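Local coordinates for protein fiber (Murine adenovirus 2, PDB 5NBH) that forms the distal, N-acetylglucosamine-binding part of the trimeric adenovirus fibre, which probably attaches the virion to receptors on the host cell, at residues 81-86 with 165-170; 91-96 with 144-149; 113-118 with 229-234; 136-141 with 206-211. All blocks are in the same frame, centred on the assembly; numbering follows the deposited sequence.

Contact 1 of 4, residues 81-86 with 165-170; sequences PVFVYQ and PTFILP
Tyr85 lays its ring against Pro165, while Phe83 meets the Phe167 ring mainly through its CB. The pyrrolidine of Pro165 lies over one face of the Tyr85 ring. Its CB sits above the ring centre, 3.7 Å from the centroid of Tyr85, in a CH-pi contact 9° off the ring normal. Pro165 CG is shifted towards the hydroxyl end, 3.6 Å from Tyr85 CZ. Phe83 CB stands over the Phe167 ring, 3.7 Å from the centroid, and the phenyl of Phe83 leads away from 165-170. The two phenyl rings are near parallel (25°) but displaced, and share little area. The setting is the knob domain of the fibre, where an irregular loop packs against strand 83-96 of a five-stranded antiparallel sheet. Phe167 CG stands between its own backbone N and carbonyl carbon (chi1 59°), which turns the ring towards the strand. There Phe167 CZ is 3.6 Å from Phe83 CB and 4.0 Å from Tyr85 CB. Ile168 CG2 comes within 4.1 Å of Tyr85 CB. The Tyr85 hydroxyl is hydrogen-bonded to the backbone N of Cys146, which fixes the far end of the ring that Pro165 covers.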
# COMPACT_ATOMS: atom_id res chain seq x y z
N PRO A 81 1.59 12.46 2.18
CA PRO A 81 0.65 11.98 3.20
C PRO A 81 -0.17 10.81 2.69
O PRO A 81 -0.41 10.73 1.49
CB PRO A 81 -0.26 13.16 3.41
CG PRO A 81 -0.22 13.91 2.09
CD PRO A 81 1.19 13.78 1.65
N VAL A 82 -0.59 9.95 3.60
CA VAL A 82 -1.54 8.88 3.28
C VAL A 82 -2.94 9.42 3.52
O VAL A 82 -3.23 10.00 4.60
CB VAL A 82 -1.29 7.63 4.12
CG1 VAL A 82 -2.35 6.59 3.82
CG2 VAL A 82 0.11 7.09 3.84
N PHE A 83 -3.80 9.26 2.50
CA PHE A 83 -5.24 9.56 2.63
C PHE A 83 -6.04 8.35 2.20
O PHE A 83 -5.61 7.66 1.29
CB PHE A 83 -5.63 10.74 1.77
CG PHE A 83 -5.22 12.06 2.34
CD1 PHE A 83 -5.86 12.55 3.45
CD2 PHE A 83 -4.18 12.78 1.80
CE1 PHE A 83 -5.49 13.78 4.02
CE2 PHE A 83 -3.81 14.03 2.35
CZ PHE A 83 -4.47 14.51 3.46
N VAL A 84 -7.13 8.08 2.88
CA VAL A 84 -8.00 6.96 2.50
C VAL A 84 -9.42 7.43 2.33
O VAL A 84 -10.01 8.02 3.25
CB VAL A 84 -7.97 5.81 3.54
CG1 VAL A 84 -8.76 4.60 3.01
CG2 VAL A 84 -6.55 5.40 3.88
N TYR A 85 -10.03 7.13 1.17
CA TYR A 85 -11.44 7.32 0.96
C TYR A 85 -12.08 5.94 0.97
O TYR A 85 -11.67 5.06 0.22
CB TYR A 85 -11.67 8.04 -0.36
CG TYR A 85 -13.06 8.61 -0.58
CD1 TYR A 85 -13.71 9.37 0.41
CD2 TYR A 85 -13.75 8.41 -1.80
CE1 TYR A 85 -14.97 9.90 0.22
CE2 TYR A 85 -14.98 8.98 -2.01
CZ TYR A 85 -15.61 9.71 -1.00
OH TYR A 85 -16.85 10.27 -1.15
N GLN A 86 -13.04 5.72 1.85
CA GLN A 86 -13.54 4.38 2.08
C GLN A 86 -14.99 4.37 2.49
O GLN A 86 -15.48 5.34 3.04
CB GLN A 86 -12.73 3.70 3.16
CG GLN A 86 -12.80 4.41 4.50
CD GLN A 86 -12.09 3.67 5.60
OE1 GLN A 86 -10.89 3.80 5.75
NE2 GLN A 86 -12.85 2.93 6.39
N PRO A 165 -12.63 14.72 -1.24
CA PRO A 165 -11.81 13.62 -1.77
C PRO A 165 -11.36 13.76 -3.22
O PRO A 165 -11.44 12.80 -4.00
CB PRO A 165 -12.69 12.39 -1.54
CG PRO A 165 -14.07 12.94 -1.64
CD PRO A 165 -14.05 14.33 -1.11
N THR A 166 -10.79 14.90 -3.58
CA THR A 166 -10.29 15.07 -4.95
C THR A 166 -9.07 14.19 -5.23
O THR A 166 -8.71 13.97 -6.37
CB THR A 166 -9.94 16.52 -5.24
OG1 THR A 166 -8.90 16.94 -4.33
CG2 THR A 166 -11.18 17.43 -5.10
N PHE A 167 -8.42 13.67 -4.18
CA PHE A 167 -7.20 12.92 -4.34
C PHE A 167 -7.39 11.54 -5.03
O PHE A 167 -6.41 10.90 -5.36
CB PHE A 167 -6.48 12.75 -2.96
CG PHE A 167 -7.29 12.05 -1.92
CD1 PHE A 167 -7.42 10.67 -1.91
CD2 PHE A 167 -7.94 12.76 -0.93
CE1 PHE A 167 -8.15 10.03 -0.93
CE2 PHE A 167 -8.70 12.13 0.04
CZ PHE A 167 -8.79 10.76 0.05
N ILE A 168 -8.65 11.11 -5.25
CA ILE A 168 -8.93 9.86 -5.99
C ILE A 168 -9.05 10.05 -7.51
O ILE A 168 -9.06 9.08 -8.21
CB ILE A 168 -10.21 9.15 -5.52
CG1 ILE A 168 -11.47 9.99 -5.89
CG2 ILE A 168 -10.08 8.74 -4.06
CD1 ILE A 168 -12.78 9.27 -5.83
N LEU A 169 -9.10 11.31 -7.99
CA LEU A 169 -9.45 11.58 -9.39
C LEU A 169 -8.28 11.39 -10.31
O LEU A 169 -7.23 12.01 -10.12
CB LEU A 169 -9.99 13.00 -9.54
CG LEU A 169 -11.32 13.26 -8.83
CD1 LEU A 169 -11.58 14.75 -8.77
CD2 LEU A 169 -12.51 12.56 -9.48
N PRO A 170 -8.42 10.50 -11.33
CA PRO A 170 -7.40 10.35 -12.34
C PRO A 170 -7.58 11.33 -13.51
O PRO A 170 -8.49 12.13 -13.48
CB PRO A 170 -7.65 8.92 -12.81
CG PRO A 170 -9.13 8.82 -12.79
CD PRO A 170 -9.60 9.67 -11.64

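Contact 2 of 4, residues 91-96 with 144-149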
# COMPACT_ATOMS: atom_id res chain seq x y z
N THR A 91 -20.43 -0.41 7.10
CA THR A 91 -21.43 0.26 6.27
C THR A 91 -21.11 0.04 4.79
O THR A 91 -20.80 0.98 4.04
CB THR A 91 -21.51 1.75 6.62
OG1 THR A 91 -21.59 1.88 8.04
CG2 THR A 91 -22.72 2.42 5.96
N PRO A 92 -21.20 -1.23 4.36
CA PRO A 92 -20.92 -1.52 2.96
C PRO A 92 -21.93 -0.86 2.02
O PRO A 92 -23.05 -0.57 2.43
CB PRO A 92 -21.02 -3.05 2.89
CG PRO A 92 -21.95 -3.41 3.97
CD PRO A 92 -21.71 -2.42 5.06
N MET A 93 -21.51 -0.63 0.78
CA MET A 93 -22.30 0.06 -0.23
C MET A 93 -23.13 -0.96 -1.01
O MET A 93 -22.62 -1.98 -1.44
CB MET A 93 -21.36 0.79 -1.17
CG MET A 93 -22.07 1.71 -2.11
SD MET A 93 -20.91 2.52 -3.14
CE MET A 93 -19.90 3.42 -1.95
N ARG A 94 -24.40 -0.64 -1.20
CA ARG A 94 -25.29 -1.49 -1.98
C ARG A 94 -25.12 -1.14 -3.46
O ARG A 94 -25.20 0.06 -3.84
CB ARG A 94 -26.72 -1.22 -1.54
CG ARG A 94 -27.74 -2.14 -2.16
CD ARG A 94 -27.35 -3.56 -1.82
NE ARG A 94 -28.52 -4.40 -1.74
CZ ARG A 94 -28.50 -5.59 -1.19
NH1 ARG A 94 -27.37 -6.08 -0.70
NH2 ARG A 94 -29.62 -6.28 -1.15
N LEU A 95 -24.81 -2.17 -4.27
CA LEU A 95 -24.60 -2.06 -5.70
C LEU A 95 -25.57 -2.96 -6.44
O LEU A 95 -25.87 -4.05 -5.99
CB LEU A 95 -23.17 -2.47 -6.09
CG LEU A 95 -22.08 -1.64 -5.42
CD1 LEU A 95 -20.73 -2.18 -5.76
CD2 LEU A 95 -22.21 -0.20 -5.83
N ARG A 96 -26.05 -2.48 -7.57
CA ARG A 96 -26.90 -3.28 -8.46
C ARG A 96 -26.13 -3.67 -9.72
O ARG A 96 -25.40 -2.84 -10.29
CB ARG A 96 -28.13 -2.47 -8.84
CG ARG A 96 -29.14 -3.24 -9.65
CD ARG A 96 -30.40 -2.43 -9.86
NE ARG A 96 -31.43 -3.21 -10.54
CZ ARG A 96 -32.69 -2.83 -10.72
NH1 ARG A 96 -33.11 -1.63 -10.32
NH2 ARG A 96 -33.53 -3.64 -11.36
N GLY A 144 -14.79 14.61 -6.31
CA GLY A 144 -14.42 13.24 -5.96
C GLY A 144 -15.43 12.49 -5.09
O GLY A 144 -15.30 11.26 -4.91
N SER A 145 -16.43 13.18 -4.54
CA SER A 145 -17.40 12.57 -3.65
C SER A 145 -18.17 11.42 -4.31
O SER A 145 -18.70 11.59 -5.38
CB SER A 145 -18.44 13.60 -3.18
OG SER A 145 -17.79 14.61 -2.44
N CYS A 146 -18.31 10.31 -3.60
CA CYS A 146 -19.04 9.15 -4.15
C CYS A 146 -20.54 9.44 -4.22
O CYS A 146 -21.15 9.92 -3.24
CB CYS A 146 -18.77 7.91 -3.34
SG CYS A 146 -19.41 6.40 -4.09
N LEU A 147 -21.09 9.28 -5.43
CA LEU A 147 -22.53 9.45 -5.69
C LEU A 147 -23.33 8.18 -5.53
O LEU A 147 -24.55 8.24 -5.36
CB LEU A 147 -22.73 10.01 -7.09
CG LEU A 147 -21.99 11.33 -7.36
CD1 LEU A 147 -22.08 11.69 -8.83
CD2 LEU A 147 -22.53 12.45 -6.48
N THR A 148 -22.66 7.02 -5.61
CA THR A 148 -23.33 5.69 -5.58
C THR A 148 -23.73 5.26 -4.18
O THR A 148 -24.73 4.59 -3.98
CB THR A 148 -22.41 4.62 -6.18
OG1 THR A 148 -21.92 5.06 -7.45
CG2 THR A 148 -23.12 3.29 -6.32
N GLY A 149 -22.94 5.68 -3.20
CA GLY A 149 -23.19 5.33 -1.82
C GLY A 149 -22.29 6.17 -0.93
O GLY A 149 -21.53 6.99 -1.42
O HOH W 1 -25.71 2.41 -2.55
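Met93 leaves its strand with CG anti to the backbone N (chi1 -170°), and this carries it over Gly149 to Cys146. The chain runs straight to SD and then bends (chi3 -61°), which brings CE to 3.7 Å from Cys146 SG. The terminal methyl of Met93 thus meets the Cys146 sulfur. On the way Met93 CG passes 3.8 Å from Gly149 CA. Gly149 has no side chain, and the thioether lies directly on its backbone. Met93 SD is 3.8 Å from Gly149 N and 3.9 Å from Thr148 CG2. The same Thr148 methyl, CG2, touches Leu95 CD2 at 3.6 Å, with the two side chains crossing at about a right angle. Polar linkage comes through one water, which donates to Arg94 O at 2.7 Å and to Thr148 O at 2.8 Å. The Thr148 hydroxyl is hydrogen-bonded to Gln138 N. The contact therefore joins the end of strand 83-96 to the loop that follows strand 131-140. Met93 rests on Leu137 and Leu95 on Trp135, both in strand 131-140, while strand 103-113 pairs with the backbone of Met93 and Leu95.

Contact 3 of 4, residues 113-118 with 229-234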
# COMPACT_ATOMS: atom_id res chain seq x y z
N PHE A 113 -1.16 7.53 -1.81
CA PHE A 113 0.19 7.87 -1.33
C PHE A 113 1.04 8.26 -2.52
O PHE A 113 0.96 7.65 -3.60
CB PHE A 113 0.84 6.70 -0.59
CG PHE A 113 0.50 5.36 -1.17
CD1 PHE A 113 1.08 4.93 -2.33
CD2 PHE A 113 -0.39 4.53 -0.53
CE1 PHE A 113 0.76 3.69 -2.86
CE2 PHE A 113 -0.72 3.29 -1.06
CZ PHE A 113 -0.15 2.88 -2.23
N GLY A 114 1.85 9.28 -2.35
CA GLY A 114 2.42 9.96 -3.48
C GLY A 114 1.24 10.40 -4.33
O GLY A 114 0.23 10.92 -3.80
N THR A 115 1.32 10.14 -5.61
CA THR A 115 0.20 10.38 -6.55
C THR A 115 -0.49 9.08 -6.93
O THR A 115 -1.35 9.07 -7.81
CB THR A 115 0.70 11.07 -7.82
OG1 THR A 115 1.73 10.29 -8.41
CG2 THR A 115 1.25 12.44 -7.51
N THR A 116 -0.15 7.99 -6.26
CA THR A 116 -0.71 6.67 -6.53
C THR A 116 -1.95 6.39 -5.74
O THR A 116 -2.05 6.77 -4.56
CB THR A 116 0.36 5.61 -6.20
OG1 THR A 116 1.51 5.89 -7.01
CG2 THR A 116 -0.09 4.28 -6.51
N VAL A 117 -2.92 5.71 -6.35
CA VAL A 117 -4.10 5.26 -5.63
C VAL A 117 -4.17 3.73 -5.68
O VAL A 117 -4.16 3.15 -6.76
CB VAL A 117 -5.40 5.89 -6.19
CG1 VAL A 117 -6.58 5.41 -5.39
CG2 VAL A 117 -5.28 7.43 -6.21
N LEU A 118 -4.23 3.10 -4.51
CA LEU A 118 -4.48 1.66 -4.38
C LEU A 118 -5.96 1.47 -4.12
O LEU A 118 -6.47 1.90 -3.09
CB LEU A 118 -3.63 1.06 -3.23
CG LEU A 118 -3.83 -0.40 -2.86
CD1 LEU A 118 -3.62 -1.32 -4.02
CD2 LEU A 118 -2.90 -0.78 -1.70
N MET A 229 -3.90 -0.67 -8.89
CA MET A 229 -3.37 0.67 -8.70
C MET A 229 -3.58 1.55 -9.94
O MET A 229 -3.55 1.08 -11.05
CB MET A 229 -1.89 0.58 -8.35
CG MET A 229 -1.72 -0.01 -6.95
SD MET A 229 -0.06 -0.23 -6.29
CE MET A 229 0.82 1.03 -7.13
N TYR A 230 -3.77 2.83 -9.68
CA TYR A 230 -3.78 3.84 -10.70
C TYR A 230 -3.13 5.12 -10.19
O TYR A 230 -2.65 5.19 -9.05
CB TYR A 230 -5.23 4.01 -11.22
CG TYR A 230 -6.24 4.66 -10.30
CD1 TYR A 230 -7.03 3.89 -9.43
CD2 TYR A 230 -6.43 6.04 -10.31
CE1 TYR A 230 -7.99 4.48 -8.61
CE2 TYR A 230 -7.38 6.64 -9.49
CZ TYR A 230 -8.14 5.86 -8.64
OH TYR A 230 -9.10 6.42 -7.84
N GLU A 231 -3.09 6.13 -11.05
CA GLU A 231 -2.48 7.40 -10.73
C GLU A 231 -3.52 8.52 -10.65
O GLU A 231 -4.48 8.55 -11.48
CB GLU A 231 -1.43 7.72 -11.79
CG GLU A 231 -0.46 8.78 -11.36
CD GLU A 231 0.86 8.68 -12.09
OE1 GLU A 231 0.93 7.99 -13.15
OE2 GLU A 231 1.81 9.33 -11.61
N SER A 232 -3.35 9.41 -9.68
CA SER A 232 -4.15 10.62 -9.63
C SER A 232 -3.37 11.80 -10.19
O SER A 232 -2.17 11.94 -9.94
CB SER A 232 -4.69 10.93 -8.25
OG SER A 232 -5.37 12.19 -8.18
N GLN A 233 -4.09 12.63 -10.95
CA GLN A 233 -3.57 13.87 -11.50
C GLN A 233 -3.52 15.00 -10.46
O GLN A 233 -2.88 16.04 -10.70
CB GLN A 233 -4.46 14.31 -12.70
CG GLN A 233 -5.93 14.59 -12.36
CD GLN A 233 -6.70 15.28 -13.48
OE1 GLN A 233 -6.12 15.66 -14.50
NE2 GLN A 233 -8.02 15.41 -13.31
N ILE A 234 -4.22 14.81 -9.34
CA ILE A 234 -4.50 15.88 -8.40
C ILE A 234 -3.45 15.80 -7.33
O ILE A 234 -3.42 14.84 -6.54
CB ILE A 234 -5.88 15.77 -7.74
CG1 ILE A 234 -7.00 15.62 -8.78
CG2 ILE A 234 -6.12 16.98 -6.85
CD1 ILE A 234 -7.28 16.84 -9.63
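Val117 and Tyr230 form the hydrogen-bonded pair of this antiparallel ladder and satisfy each other's backbone. Val117 N donates to Tyr230 O at 2.8 Å, nearly straight at 178°. Tyr230 N returns a bond to Val117 O at 3.0 Å. Two residues further along, Ser232 N donates to Thr115 O at 2.8 Å. Thr115 is the third residue of a type II' turn from Phe113 to Thr116, whose end residues bond each other's backbone. Ser232 OG accepts from Ile234 N at 3.1 Å, an ST turn, and is also bonded to Leu169 O. The Tyr230 hydroxyl is hydrogen-bonded to Ile168 O, so its ring is held at both ends. Val117 CB lies over one face of that ring, 3.8 Å from the Tyr230 centroid. A chi1 of 70° swings the Tyr230 ring alongside Val117. On the other side of the sheet, Leu118 CD1 packs on Met229 CG at 3.7 Å. Here strand 223-231, outermost in this chain's five-stranded sheet, pairs with strand 116-125. Next to that strand runs 103-113. Met229 N bonds Gln225 OE1 of the third subunit, so this part of the sheet also faces a neighbouring chain.

Contact 4 of 4, residues 136-141 with 206-211; sequences ELQFDG and LGNFYI
This is an antiparallel strand pairing in the knob's four-stranded sheet, where outermost strand 131-140 lies against strand 208-217. Two hydrogen-bonded pairs, Leu137 with Ile211 and Phe139 with Phe209, each carry two backbone bonds. Leu137 N to Ile211 O, at 2.8 Å, is nearly straight. Phe139 and Phe209 lie side by side on one face, with Phe139 CD1 3.6 Å from Phe209 CD2. Phe139 CE1 also meets Ile211 CD1. That face is turned to the other sheet, where Leu137 touches Met93 and Phe139 touches Met110. Tyr210 and Gln138 share the opposite face. Gln138 CG lies over the rim of the Tyr210 ring, and its amide plane is 8° from that of the ring. The Glu136 chain is fully extended (chi2 180°) and reaches the edge of the Tyr210 ring, with its carboxylate at 82° to it and CD 3.6 Å from Tyr210 CD2. Arg205 pairs with that carboxylate as a salt bridge and makes a cation-pi contact with Tyr210. Asn208 ND2 gives Gln138 OE1 a weak bond of 3.1 Å. At the strand end, Asn208 OD1 accepts from Gly141 N at 3.1 Å and from a water at 2.6 Å, which also bonds weakly to Asp140 OD2.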
# COMPACT_ATOMS: atom_id res chain seq x y z
N GLU A 136 -20.85 -0.54 -10.93
CA GLU A 136 -20.45 0.80 -11.35
C GLU A 136 -20.38 1.70 -10.14
O GLU A 136 -21.36 1.79 -9.39
CB GLU A 136 -21.46 1.35 -12.37
CG GLU A 136 -21.09 2.68 -13.02
CD GLU A 136 -22.17 3.13 -14.02
OE1 GLU A 136 -22.01 2.94 -15.24
OE2 GLU A 136 -23.15 3.70 -13.56
N LEU A 137 -19.23 2.32 -9.92
CA LEU A 137 -19.08 3.39 -8.90
C LEU A 137 -18.92 4.74 -9.58
O LEU A 137 -18.11 4.89 -10.45
CB LEU A 137 -17.82 3.13 -8.04
CG LEU A 137 -17.77 1.79 -7.32
CD1 LEU A 137 -16.40 1.54 -6.68
CD2 LEU A 137 -18.89 1.74 -6.31
N GLN A 138 -19.73 5.71 -9.15
CA GLN A 138 -19.74 7.05 -9.71
C GLN A 138 -19.25 8.02 -8.63
O GLN A 138 -19.67 7.91 -7.48
CB GLN A 138 -21.17 7.41 -10.09
CG GLN A 138 -21.35 8.71 -10.84
CD GLN A 138 -22.81 9.03 -11.09
OE1 GLN A 138 -23.14 10.12 -11.53
NE2 GLN A 138 -23.70 8.07 -10.81
N PHE A 139 -18.43 8.97 -9.04
CA PHE A 139 -17.89 9.98 -8.16
C PHE A 139 -18.01 11.32 -8.86
O PHE A 139 -17.74 11.45 -10.07
CB PHE A 139 -16.40 9.72 -7.89
CG PHE A 139 -16.11 8.38 -7.32
CD1 PHE A 139 -15.90 7.28 -8.16
CD2 PHE A 139 -16.00 8.18 -5.95
CE1 PHE A 139 -15.64 6.04 -7.65
CE2 PHE A 139 -15.73 6.93 -5.42
CZ PHE A 139 -15.55 5.85 -6.27
N ASP A 140 -18.30 12.36 -8.08
CA ASP A 140 -18.32 13.71 -8.63
C ASP A 140 -17.00 14.03 -9.34
O ASP A 140 -15.94 13.87 -8.78
CB ASP A 140 -18.64 14.74 -7.52
CG ASP A 140 -18.87 16.12 -8.10
OD1 ASP A 140 -17.90 16.77 -8.52
OD2 ASP A 140 -20.05 16.52 -8.18
N GLY A 141 -17.06 14.48 -10.58
CA GLY A 141 -15.87 14.67 -11.39
C GLY A 141 -14.95 15.80 -10.98
O GLY A 141 -13.83 15.85 -11.46
N LEU A 206 -20.35 12.56 -18.61
CA LEU A 206 -21.40 13.37 -18.01
C LEU A 206 -20.86 14.23 -16.84
O LEU A 206 -21.61 14.56 -15.94
CB LEU A 206 -22.55 12.47 -17.59
CG LEU A 206 -23.05 11.47 -18.67
CD1 LEU A 206 -24.28 10.73 -18.17
CD2 LEU A 206 -23.33 12.13 -20.02
N GLY A 207 -19.58 14.58 -16.90
CA GLY A 207 -18.89 15.39 -15.89
C GLY A 207 -18.38 14.61 -14.67
O GLY A 207 -17.83 15.23 -13.75
N ASN A 208 -18.60 13.30 -14.64
CA ASN A 208 -18.34 12.48 -13.43
C ASN A 208 -17.34 11.35 -13.72
O ASN A 208 -17.10 10.98 -14.86
CB ASN A 208 -19.62 11.94 -12.85
CG ASN A 208 -20.43 13.00 -12.14
OD1 ASN A 208 -19.90 14.03 -11.67
ND2 ASN A 208 -21.72 12.78 -12.09
N PHE A 209 -16.70 10.86 -12.65
CA PHE A 209 -15.66 9.82 -12.70
C PHE A 209 -16.31 8.49 -12.37
O PHE A 209 -17.02 8.41 -11.40
CB PHE A 209 -14.57 10.17 -11.65
CG PHE A 209 -13.61 9.05 -11.35
CD1 PHE A 209 -13.00 8.34 -12.36
CD2 PHE A 209 -13.24 8.77 -10.03
CE1 PHE A 209 -12.10 7.34 -12.09
CE2 PHE A 209 -12.32 7.77 -9.74
CZ PHE A 209 -11.75 7.06 -10.76
N TYR A 210 -16.10 7.49 -13.23
CA TYR A 210 -16.62 6.16 -13.08
C TYR A 210 -15.50 5.13 -12.94
O TYR A 210 -14.53 5.12 -13.70
CB TYR A 210 -17.44 5.76 -14.30
CG TYR A 210 -18.74 6.51 -14.49
CD1 TYR A 210 -18.73 7.87 -14.86
CD2 TYR A 210 -19.94 5.88 -14.34
CE1 TYR A 210 -19.91 8.57 -15.02
CE2 TYR A 210 -21.15 6.57 -14.53
CZ TYR A 210 -21.12 7.92 -14.87
OH TYR A 210 -22.31 8.59 -15.08
N ILE A 211 -15.65 4.26 -11.94
CA ILE A 211 -14.92 3.01 -11.85
C ILE A 211 -15.94 1.94 -12.15
O ILE A 211 -16.93 1.76 -11.40
CB ILE A 211 -14.26 2.77 -10.46
CG1 ILE A 211 -13.28 3.88 -10.18
CG2 ILE A 211 -13.63 1.39 -10.37
CD1 ILE A 211 -12.54 3.77 -8.86
O HOH W 2 -20.49 16.52 -11.24

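Contacts 1 and 3 are neighbours, with centres 8 Å apart, and both reach the five-stranded sheet. The 165-170 turn joins them through Ile168 O to Tyr230 OH and Leu169 O to Ser232 OG, both at 2.7 Å. Contact 4 belongs to the other sheet. Ile168 CD1 reaches it from contact 1, 3.4 Å from Phe139 CD2. Contact 2 touches contact 4 through its loop, with Ser145 O 2.8 Å from Asp140 N, and the two centres are 11 Å apart. Contacts 2 and 4 lie nearer the N-acetylglucosamine site, empty of sugar here: the side chains of Leu95 and Glu136 are about 7 and 9 Å from that of Asn97. Contacts 1 and 3 are away from it.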